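Local coordinates for tubulin-like protein CetZ (PDB 3ZID), which binds guanine nucleotide as a tubulin/FtsZ-family GTPase of an archaeal cytoskeleton and is probably involved in controlling cell shape, at residues L173-Y178 against L260-V265; P139-P144 against D169-V174. All coordinates share one frame; numbering follows the deposited sequence.

Contact 1. Residues L173-Y178 against L260-V265. With GDP (guanosine-5'-diphosphate), chain C.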
# COMPACT_ATOMS: atom_id res chain seq x y z
N LEU A 173 -3.29 0.38 3.20
CA LEU A 173 -2.05 0.24 3.96
C LEU A 173 -1.56 -1.20 3.95
O LEU A 173 -2.30 -2.11 4.24
CB LEU A 173 -2.28 0.69 5.41
CG LEU A 173 -2.70 2.14 5.63
CD1 LEU A 173 -2.98 2.38 7.11
CD2 LEU A 173 -1.62 3.11 5.11
N VAL A 174 -0.28 -1.38 3.64
CA VAL A 174 0.37 -2.68 3.69
C VAL A 174 1.53 -2.55 4.69
O VAL A 174 2.48 -1.80 4.47
CB VAL A 174 0.92 -3.10 2.30
CG1 VAL A 174 1.50 -4.52 2.33
CG2 VAL A 174 -0.18 -2.97 1.24
N ASP A 175 1.44 -3.28 5.80
CA ASP A 175 2.45 -3.16 6.85
C ASP A 175 3.49 -4.27 6.76
O ASP A 175 3.25 -5.39 7.19
CB ASP A 175 1.78 -3.19 8.22
CG ASP A 175 2.76 -2.92 9.37
OD1 ASP A 175 3.95 -2.62 9.10
OD2 ASP A 175 2.33 -2.96 10.54
N ASN A 176 4.67 -3.95 6.22
CA ASN A 176 5.72 -4.95 6.08
C ASN A 176 6.06 -5.61 7.42
O ASN A 176 6.35 -6.80 7.48
CB ASN A 176 7.00 -4.34 5.48
CG ASN A 176 7.04 -4.38 3.96
OD1 ASN A 176 6.12 -4.89 3.30
ND2 ASN A 176 8.11 -3.83 3.38
N GLN A 177 6.01 -4.83 8.49
CA GLN A 177 6.41 -5.34 9.80
C GLN A 177 5.48 -6.42 10.28
O GLN A 177 5.91 -7.51 10.64
CB GLN A 177 6.49 -4.20 10.83
CG GLN A 177 7.05 -4.63 12.19
CD GLN A 177 8.42 -5.28 12.08
OE1 GLN A 177 9.33 -4.73 11.44
NE2 GLN A 177 8.57 -6.45 12.70
N TYR A 178 4.19 -6.13 10.26
CA TYR A 178 3.21 -7.09 10.71
C TYR A 178 3.24 -8.33 9.83
O TYR A 178 3.04 -9.45 10.31
CB TYR A 178 1.82 -6.45 10.68
CG TYR A 178 0.75 -7.38 11.22
CD1 TYR A 178 0.72 -7.71 12.57
CD2 TYR A 178 -0.19 -7.97 10.37
CE1 TYR A 178 -0.25 -8.56 13.07
CE2 TYR A 178 -1.15 -8.84 10.86
CZ TYR A 178 -1.18 -9.12 12.22
OH TYR A 178 -2.13 -9.99 12.72
N LEU A 260 -3.82 -6.76 5.85
CA LEU A 260 -2.49 -6.38 5.36
C LEU A 260 -1.83 -5.37 6.33
O LEU A 260 -0.60 -5.16 6.32
CB LEU A 260 -2.58 -5.79 3.96
CG LEU A 260 -3.00 -6.74 2.84
CD1 LEU A 260 -3.16 -5.95 1.57
CD2 LEU A 260 -1.97 -7.84 2.65
N TYR A 261 -2.66 -4.80 7.19
CA TYR A 261 -2.26 -3.85 8.19
C TYR A 261 -3.06 -4.24 9.44
O TYR A 261 -4.26 -4.42 9.34
CB TYR A 261 -2.61 -2.42 7.73
CG TYR A 261 -2.42 -1.35 8.80
CD1 TYR A 261 -3.45 -1.03 9.67
CD2 TYR A 261 -1.21 -0.67 8.93
CE1 TYR A 261 -3.28 -0.05 10.65
CE2 TYR A 261 -1.04 0.30 9.90
CZ TYR A 261 -2.07 0.60 10.75
OH TYR A 261 -1.89 1.56 11.72
N PRO A 262 -2.39 -4.35 10.60
CA PRO A 262 -3.03 -4.90 11.81
C PRO A 262 -4.03 -3.98 12.51
O PRO A 262 -3.84 -3.65 13.68
CB PRO A 262 -1.84 -5.14 12.75
CG PRO A 262 -0.83 -4.14 12.34
CD PRO A 262 -0.98 -4.00 10.83
N ALA A 263 -5.09 -3.58 11.81
CA ALA A 263 -6.18 -2.84 12.45
C ALA A 263 -6.95 -3.76 13.41
O ALA A 263 -7.07 -4.97 13.17
CB ALA A 263 -7.11 -2.24 11.42
N ASN A 264 -7.41 -3.21 14.51
CA ASN A 264 -8.18 -3.98 15.48
C ASN A 264 -9.66 -3.66 15.34
O ASN A 264 -10.14 -2.67 15.89
CB ASN A 264 -7.71 -3.70 16.91
CG ASN A 264 -8.33 -4.66 17.94
OD1 ASN A 264 -9.43 -5.19 17.76
ND2 ASN A 264 -7.62 -4.86 19.04
N VAL A 265 -10.37 -4.48 14.57
CA VAL A 265 -11.78 -4.29 14.31
C VAL A 265 -12.64 -4.42 15.58
O VAL A 265 -13.60 -3.67 15.78
CB VAL A 265 -12.30 -5.26 13.19
CG1 VAL A 265 -13.79 -5.16 13.03
CG2 VAL A 265 -11.62 -4.96 11.88
PB GDP C . 12.50 3.01 -4.19
O1B GDP C . 11.07 3.54 -4.26
O2B GDP C . 12.78 2.12 -5.37
O3B GDP C . 13.44 4.20 -4.18
O3A GDP C . 12.72 2.24 -2.80
PA GDP C . 11.93 0.90 -2.41
O1A GDP C . 12.84 -0.28 -2.44
O2A GDP C . 10.67 0.68 -3.22
O5' GDP C . 11.50 1.28 -0.93
C5' GDP C . 12.10 0.60 0.16
C4' GDP C . 10.99 0.16 1.10
O4' GDP C . 10.18 -0.79 0.41
C3' GDP C . 11.59 -0.54 2.29
O3' GDP C . 10.67 -0.39 3.37
C2' GDP C . 11.63 -1.98 1.83
O2' GDP C . 11.57 -2.84 2.95
C1' GDP C . 10.36 -2.08 1.01
N9 GDP C . 10.41 -3.02 -0.11
C8 GDP C . 11.32 -3.07 -1.10
N7 GDP C . 10.99 -4.04 -1.99
C5 GDP C . 9.85 -4.61 -1.56
C6 GDP C . 8.95 -5.67 -2.03
O6 GDP C . 9.22 -6.30 -3.06
N1 GDP C . 7.87 -5.94 -1.30
C2 GDP C . 7.57 -5.28 -0.18
N2 GDP C . 6.45 -5.63 0.49
N3 GDP C . 8.34 -4.28 0.33
C4 GDP C . 9.46 -3.92 -0.32
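Strand 172-175 runs straight into helix 176-179, and the loop after helix 246-252 lies against this corner. One straight backbone bond joins them: Asp175 N donates to Leu260 O over 2.8 Å, reaching the oxygen from above its carbonyl plane. The side chain of Leu173 runs alongside Tyr261, its branch extending in the direction of the tyrosine side chain. Its CB rests 3.9 Å from Tyr261 CB; with CG anti to the carbonyl carbon, CD1 comes over the middle of the ring, a CH-pi contact 8° off the ring normal. Leucine suits this buried, apolar place because one methyl of its fork can sit over an aromatic face. Pro262 CD covers the opposite face of Tyr261 nearer its rim, and also meets Asp175 OD2 at 3.5 Å. Asp175 is the N-cap of the helix: its short carboxylate can fold back so that OD1 accepts from Gln177 N. Three residues on, Tyr178 and Pro262 overlap head to tail, Pro262 CB sitting over the ring face, 3.7 Å from the Tyr178 centroid. An alanine in place of the tyrosine would remove the aromatic face under Pro262 CB and would probably leave Pro262, the centre of an inverse gamma turn, less firmly held against the helix. On the helix's other flank Asn176 reads the guanine edge of GDP: OD1 accepts from N2 while ND2 donates to N3, an amide matching the base's donor and acceptor. A strand ending in an N-capped helix whose first residue binds the base belongs to the tubulin/FtsZ nucleotide pocket.

Contact 2. Residues P139-P144 against D169-V174. With GDP (guanosine-5'-diphosphate), chain C.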
# COMPACT_ATOMS: atom_id res chain seq x y z
N PRO A 139 -4.14 4.72 -3.81
CA PRO A 139 -2.78 4.29 -3.52
C PRO A 139 -2.73 3.03 -2.64
O PRO A 139 -3.56 2.82 -1.74
CB PRO A 139 -2.17 5.50 -2.79
CG PRO A 139 -3.30 6.26 -2.28
CD PRO A 139 -4.43 6.06 -3.27
N ILE A 140 -1.77 2.18 -2.97
CA ILE A 140 -1.41 1.03 -2.15
C ILE A 140 -0.07 1.38 -1.53
O ILE A 140 0.96 1.39 -2.21
CB ILE A 140 -1.23 -0.22 -3.01
CG1 ILE A 140 -2.41 -0.38 -3.97
CG2 ILE A 140 -1.07 -1.46 -2.14
CD1 ILE A 140 -3.74 -0.52 -3.28
N ALA A 141 -0.09 1.70 -0.23
CA ALA A 141 1.10 2.23 0.45
C ALA A 141 1.77 1.20 1.36
O ALA A 141 1.20 0.79 2.38
CB ALA A 141 0.72 3.44 1.26
N VAL A 142 2.99 0.78 1.00
CA VAL A 142 3.70 -0.23 1.77
C VAL A 142 4.61 0.38 2.85
O VAL A 142 5.51 1.15 2.53
CB VAL A 142 4.52 -1.14 0.87
CG1 VAL A 142 5.30 -2.14 1.69
CG2 VAL A 142 3.60 -1.85 -0.18
N LEU A 143 4.34 0.05 4.12
CA LEU A 143 5.07 0.62 5.26
C LEU A 143 6.34 -0.14 5.57
O LEU A 143 6.40 -1.35 5.32
CB LEU A 143 4.19 0.60 6.52
CG LEU A 143 2.79 1.16 6.31
CD1 LEU A 143 1.98 1.01 7.57
CD2 LEU A 143 2.87 2.61 5.86
N PRO A 144 7.35 0.54 6.15
CA PRO A 144 8.66 -0.08 6.38
C PRO A 144 8.65 -1.14 7.48
O PRO A 144 7.71 -1.20 8.26
CB PRO A 144 9.55 1.10 6.81
CG PRO A 144 8.61 2.07 7.41
CD PRO A 144 7.33 1.94 6.61
N ASP A 169 -8.57 8.63 -3.43
CA ASP A 169 -9.71 7.94 -2.86
C ASP A 169 -9.27 6.89 -1.85
O ASP A 169 -9.26 5.69 -2.12
CB ASP A 169 -10.56 7.30 -3.96
CG ASP A 169 -11.02 8.32 -4.98
OD1 ASP A 169 -11.90 9.14 -4.64
OD2 ASP A 169 -10.47 8.33 -6.10
N GLY A 170 -8.84 7.34 -0.69
CA GLY A 170 -8.48 6.39 0.34
C GLY A 170 -7.08 5.91 0.08
O GLY A 170 -6.37 6.41 -0.80
N MET A 171 -6.66 4.95 0.86
CA MET A 171 -5.32 4.43 0.74
C MET A 171 -5.33 3.05 1.35
O MET A 171 -5.88 2.85 2.43
CB MET A 171 -4.35 5.38 1.45
CG MET A 171 -3.08 4.77 1.92
SD MET A 171 -1.82 6.03 2.19
CE MET A 171 -2.75 7.33 2.97
N ILE A 172 -4.78 2.08 0.63
CA ILE A 172 -4.65 0.77 1.25
C ILE A 172 -3.28 0.59 1.90
O ILE A 172 -2.26 0.60 1.23
CB ILE A 172 -4.88 -0.34 0.27
CG1 ILE A 172 -6.39 -0.43 -0.03
CG2 ILE A 172 -4.42 -1.67 0.86
CD1 ILE A 172 -6.73 -0.88 -1.41
N LEU A 173 -3.29 0.38 3.20
CA LEU A 173 -2.05 0.24 3.96
C LEU A 173 -1.56 -1.20 3.95
O LEU A 173 -2.30 -2.11 4.24
CB LEU A 173 -2.28 0.69 5.41
CG LEU A 173 -2.70 2.14 5.63
CD1 LEU A 173 -2.98 2.38 7.11
CD2 LEU A 173 -1.62 3.11 5.11
N VAL A 174 -0.28 -1.38 3.64
CA VAL A 174 0.37 -2.68 3.69
C VAL A 174 1.53 -2.55 4.69
O VAL A 174 2.48 -1.80 4.47
CB VAL A 174 0.92 -3.10 2.30
CG1 VAL A 174 1.50 -4.52 2.33
CG2 VAL A 174 -0.18 -2.97 1.24
PB GDP C . 12.50 3.01 -4.19
O1B GDP C . 11.07 3.54 -4.26
O2B GDP C . 12.78 2.12 -5.37
O3B GDP C . 13.44 4.20 -4.18
O3A GDP C . 12.72 2.24 -2.80
PA GDP C . 11.93 0.90 -2.41
O1A GDP C . 12.84 -0.28 -2.44
O2A GDP C . 10.67 0.68 -3.22
O5' GDP C . 11.50 1.28 -0.93
C5' GDP C . 12.10 0.60 0.16
C4' GDP C . 10.99 0.16 1.10
O4' GDP C . 10.18 -0.79 0.41
C3' GDP C . 11.59 -0.54 2.29
O3' GDP C . 10.67 -0.39 3.37
C2' GDP C . 11.63 -1.98 1.83
O2' GDP C . 11.57 -2.84 2.95
C1' GDP C . 10.36 -2.08 1.01
N9 GDP C . 10.41 -3.02 -0.11
C8 GDP C . 11.32 -3.07 -1.10
N7 GDP C . 10.99 -4.04 -1.99
C5 GDP C . 9.85 -4.61 -1.56
C6 GDP C . 8.95 -5.67 -2.03
O6 GDP C . 9.22 -6.30 -3.06
N1 GDP C . 7.87 -5.94 -1.30
C2 GDP C . 7.57 -5.28 -0.18
N2 GDP C . 6.45 -5.63 0.49
N3 GDP C . 8.34 -4.28 0.33
C4 GDP C . 9.46 -3.92 -0.32
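Strands 136-143 and 172-175 are the two parallel strands of a beta-alpha-beta unit, linked through helix 150-165 in the Rossmann-like GTPase domain. Residues 169-171 approach as a loop, where Asp169 forms a salt bridge with Lys222. Gly170 adopts a backbone conformation with positive phi that would press a CB against the preceding carbonyl, so glycine fits, and its O lies 3.2 Å from Pro139 CD. Met171 comes next: its flexible thioether chain turns at the last torsion (chi3 41°), and SD comes to 3.7 Å from Ala141 CB, where the alanine's single methyl is small enough to lie directly against the sulfur. Ile172 begins the strand pairing. Its N donates to Pro139 O nearly along the C=O axis, and its O accepts from Ala141 N in the carbonyl plane. Proline lacks an N-H, but its carbonyl still serves the ladder. On the face shared by Ile140, Val142 and Val174, the CD1 methyls of Ile140 and Ile172 meet at 3.5 Å. Leu173 turns to the other face, with Ala141. Val174, beta-branched as suits an extended chain, places CG2 against Ile140 CG2 and CB 3.9 Å from Val142 CG2, while helix 186-210 packs on it through Ile193 and Val197. Both of its backbone polar atoms are engaged: N donates to Ala141 O, and O receives Leu143 N over 2.6 Å in an almost straight bond, 175° at the hydrogen.

Contacts 1 and 2 share Leu173 and Val174, and their centres lie 10 Å apart. Strand 172-175 ends the parallel sheet, so contact 2 ties it to its neighbour strand while contact 1 sets the 260-265 loop against its outer edge near the C-terminal end, an edge along which Leu173 also bonds with Gly232 of strand 232-238. Leu143 serves both: its CD1 touches Tyr261 CD2 at 3.9 Å, and its O probably accepts a hydrogen bond from Asn176 N at 3.3 Å. Both contacts reach GDP. Val142 CG1 lies 3.3 Å from Asn176 OD1 and 3.9 Å from GDP N2, so it packs beside the polar grip on the base, while Pro144 CA approaches the ribose O3' at 3.6 Å.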